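Local coordinates for FMN-dependent NADH-azoreductase 1 (PDB 3U7I), which probably uses FMN and NADH to reduce electrophilic quinones and to cleave the azo bond of aromatic azo compounds, giving amines, at residues 12-17 and 48-53. Sequence-based numbering, arbitrary orientation.
Sequences AHPKVD and NLYDDV
N48 meets V16 through its amide: methyl CG1 of V16 sits 3.7 Å from N48 CG and equally near ND2, the two side chains crossing at about a right angle. Anti to its own backbone N (chi1 -169°), CG1 points at this amide, whose OD1 accepts hydrogen bonds from Q46 and N11; ND2 of N11 also bonds to V16 O. The backbone of N48 shapes its own loop, its O taking the N-H groups of both D51 and D52, while its N donates to D52 OD2 from above the carboxylate plane. L49 follows with a small apolar touch, CD1 against A12 CB at 3.9 Å, and its side chain also packs on helix 111-120. In this flavodoxin-like fold, the two segments belong to the turns that follow the neighbouring parallel strands 6-11 and 43-48, N48 being the last residue of its strand, at the edge of the sheet where flavodoxin-like proteins hold FMN; H13 touches S23, a predicted FMN ligand. Y50 makes the broadest contact. P14 CA stands over one face of its ring, 3.9 Å from the centroid and 26° off the normal, a CH-pi contact, and P14 CG reaches CZ at 4.0 Å as the two side chains run alongside, pointing the same way. A12 O comes obliquely to the ring, 3.3 Å from Y50 CE1, and finds no hydrogen-bond donor despite being buried. No direct hydrogen bond joins 12-17 to 48-53; a water bridges them, accepting from Y50 N and donating to H13 O, which also takes V16 N in the type I turn H13-V16. I57 of the second subunit packs on both P14 and Y50. At D51, itself exposed, CB lies 4.1 Å from V16 CG2, the valine's other methyl.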
ATOM      1  N   ALA C  12       9.573   4.238   7.675  1.00 15.29           N
ATOM      2  CA  ALA C  12       9.164   3.388   6.548  1.00 14.86           C
ATOM      3  C   ALA C  12      10.148   3.418   5.360  1.00 19.45           C
ATOM      4  O   ALA C  12       9.792   3.053   4.235  1.00 19.21           O
ATOM      5  CB  ALA C  12       7.754   3.757   6.089  1.00 12.80           C
ATOM      6  N   HIS C  13      11.380   3.853   5.610  1.00 22.58           N
ATOM      7  CA  HIS C  13      12.378   3.958   4.551  1.00 20.76           C
ATOM      8  C   HIS C  13      13.174   2.661   4.401  1.00 20.37           C
ATOM      9  O   HIS C  13      13.775   2.199   5.353  1.00 20.96           O
ATOM     10  CB  HIS C  13      13.336   5.120   4.822  1.00 21.98           C
ATOM     11  CG  HIS C  13      13.952   5.685   3.578  1.00 22.25           C
ATOM     12  ND1 HIS C  13      14.706   4.923   2.712  1.00 25.10           N
ATOM     13  CD2 HIS C  13      13.905   6.928   3.044  1.00 22.57           C
ATOM     14  CE1 HIS C  13      15.105   5.674   1.700  1.00 26.01           C
ATOM     15  NE2 HIS C  13      14.633   6.894   1.877  1.00 25.80           N
ATOM     16  N   PRO C  14      13.179   2.072   3.192  1.00 18.82           N
ATOM     17  CA  PRO C  14      13.944   0.842   2.948  1.00 20.56           C
ATOM     18  C   PRO C  14      15.437   0.939   3.327  1.00 24.81           C
ATOM     19  O   PRO C  14      16.058  -0.080   3.633  1.00 27.02           O
ATOM     20  CB  PRO C  14      13.785   0.633   1.432  1.00 21.82           C
ATOM     21  CG  PRO C  14      12.458   1.270   1.110  1.00 20.55           C
ATOM     22  CD  PRO C  14      12.368   2.472   2.027  1.00 17.60           C
ATOM     23  N   LYS C  15      16.012   2.139   3.300  1.00 22.89           N
ATOM     24  CA  LYS C  15      17.425   2.296   3.637  1.00 26.76           C
ATOM     25  C   LYS C  15      17.648   2.529   5.132  1.00 31.18           C
ATOM     26  O   LYS C  15      18.784   2.718   5.577  1.00 31.33           O
ATOM     27  CB  LYS C  15      18.059   3.432   2.834  1.00 26.71           C
ATOM     28  CG  LYS C  15      18.166   3.178   1.342  1.00 24.53           C
ATOM     29  CD  LYS C  15      19.176   4.124   0.751  1.00 29.66           C
ATOM     30  CE  LYS C  15      19.249   3.991  -0.742  1.00 37.85           C
ATOM     31  NZ  LYS C  15      20.490   4.641  -1.250  1.00 42.98           N
ATOM     32  N   VAL C  16      16.553   2.532   5.892  1.00 31.83           N
ATOM     33  CA  VAL C  16      16.587   2.601   7.355  1.00 33.98           C
ATOM     34  C   VAL C  16      17.255   3.869   7.918  1.00 40.63           C
ATOM     35  O   VAL C  16      16.574   4.805   8.332  1.00 38.85           O
ATOM     36  CB  VAL C  16      17.238   1.325   7.965  1.00 27.20           C
ATOM     37  CG1 VAL C  16      17.028   1.278   9.477  1.00 25.44           C
ATOM     38  CG2 VAL C  16      16.670   0.071   7.303  1.00 25.19           C
ATOM     39  N   ASP C  17      18.584   3.901   7.930  1.00 48.91           N
ATOM     40  CA  ASP C  17      19.306   4.976   8.620  1.00 56.31           C
ATOM     41  C   ASP C  17      20.253   5.784   7.727  1.00 58.16           C
ATOM     42  O   ASP C  17      20.799   6.804   8.165  1.00 60.54           O
ATOM     43  CB  ASP C  17      20.067   4.415   9.826  1.00 62.45           C
ATOM     44  CG  ASP C  17      20.988   3.258   9.452  1.00 69.22           C
ATOM     45  OD1 ASP C  17      20.872   2.738   8.316  1.00 70.53           O
ATOM     46  OD2 ASP C  17      21.822   2.866  10.301  1.00 72.32           O
ATOM     47  N   ASN C  48      11.803   0.312  12.952  1.00 12.44           N
ATOM     48  CA  ASN C  48      12.313   0.393  11.592  1.00 14.17           C
ATOM     49  C   ASN C  48      11.640  -0.678  10.755  1.00 14.93           C
ATOM     50  O   ASN C  48      11.936  -1.862  10.908  1.00 17.66           O
ATOM     51  CB  ASN C  48      13.832   0.214  11.582  1.00 16.87           C
ATOM     52  CG  ASN C  48      14.569   1.403  12.180  1.00 17.62           C
ATOM     53  OD1 ASN C  48      14.171   2.556  12.001  1.00 17.63           O
ATOM     54  ND2 ASN C  48      15.651   1.124  12.892  1.00 16.89           N
ATOM     55  N   LEU C  49      10.726  -0.259   9.881  1.00 16.38           N
ATOM     56  CA  LEU C  49       9.874  -1.195   9.148  1.00 15.88           C
ATOM     57  C   LEU C  49      10.642  -2.073   8.168  1.00 17.88           C
ATOM     58  O   LEU C  49      10.156  -3.134   7.791  1.00 20.54           O
ATOM     59  CB  LEU C  49       8.741  -0.466   8.418  1.00 12.54           C
ATOM     60  CG  LEU C  49       7.843   0.419   9.292  1.00 13.02           C
ATOM     61  CD1 LEU C  49       6.638   0.939   8.499  1.00 13.77           C
ATOM     62  CD2 LEU C  49       7.389  -0.334  10.528  1.00 14.09           C
ATOM     63  N   TYR C  50      11.836  -1.648   7.764  1.00 18.17           N
ATOM     64  CA  TYR C  50      12.637  -2.437   6.824  1.00 18.61           C
ATOM     65  C   TYR C  50      13.847  -3.095   7.492  1.00 22.62           C
ATOM     66  O   TYR C  50      14.761  -3.575   6.818  1.00 23.41           O
ATOM     67  CB  TYR C  50      13.046  -1.586   5.611  1.00 18.77           C
ATOM     68  CG  TYR C  50      11.895  -1.386   4.656  1.00 16.66           C
ATOM     69  CD1 TYR C  50      10.921  -0.410   4.885  1.00 14.13           C
ATOM     70  CD2 TYR C  50      11.756  -2.207   3.547  1.00 16.57           C
ATOM     71  CE1 TYR C  50       9.852  -0.255   4.011  1.00 15.31           C
ATOM     72  CE2 TYR C  50      10.703  -2.067   2.682  1.00 16.84           C
ATOM     73  CZ  TYR C  50       9.753  -1.094   2.908  1.00 15.63           C
ATOM     74  OH  TYR C  50       8.714  -0.998   2.010  1.00 16.79           O
ATOM     75  N   ASP C  51      13.832  -3.126   8.825  1.00 23.16           N
ATOM     76  CA  ASP C  51      14.884  -3.796   9.586  1.00 26.28           C
ATOM     77  C   ASP C  51      14.307  -4.638  10.725  1.00 25.07           C
ATOM     78  O   ASP C  51      14.700  -5.794  10.913  1.00 26.97           O
ATOM     79  CB  ASP C  51      15.889  -2.777  10.137  1.00 30.54           C
ATOM     80  CG  ASP C  51      17.158  -3.428  10.656  1.00 31.84           C
ATOM     81  OD1 ASP C  51      17.824  -4.158   9.881  1.00 29.28           O
ATOM     82  OD2 ASP C  51      17.480  -3.211  11.843  1.00 33.59           O
ATOM     83  N   ASP C  52      13.383  -4.061  11.488  1.00 22.63           N
ATOM     84  CA  ASP C  52      12.712  -4.804  12.551  1.00 23.61           C
ATOM     85  C   ASP C  52      11.750  -5.813  11.928  1.00 26.46           C
ATOM     86  O   ASP C  52      11.431  -5.721  10.737  1.00 29.16           O
ATOM     87  CB  ASP C  52      11.950  -3.870  13.501  1.00 21.56           C
ATOM     88  CG  ASP C  52      12.856  -2.875  14.199  1.00 25.26           C
ATOM     89  OD1 ASP C  52      14.042  -3.196  14.436  1.00 27.42           O
ATOM     90  OD2 ASP C  52      12.385  -1.764  14.506  1.00 26.95           O
ATOM     91  N   VAL C  53      11.299  -6.780  12.724  1.00 24.51           N
ATOM     92  CA  VAL C  53      10.325  -7.757  12.252  1.00 23.53           C
ATOM     93  C   VAL C  53       8.928  -7.145  12.316  1.00 21.37           C
ATOM     94  O   VAL C  53       8.431  -6.816  13.395  1.00 18.18           O
ATOM     95  CB  VAL C  53      10.373  -9.063  13.069  1.00 24.14           C
ATOM     96  CG1 VAL C  53       9.398 -10.086  12.504  1.00 22.52           C
ATOM     97  CG2 VAL C  53      11.780  -9.627  13.066  1.00 26.34           C
TER
HETATM   98  O   HOH W   1      12.826   1.127   7.848  1.00 14.61           O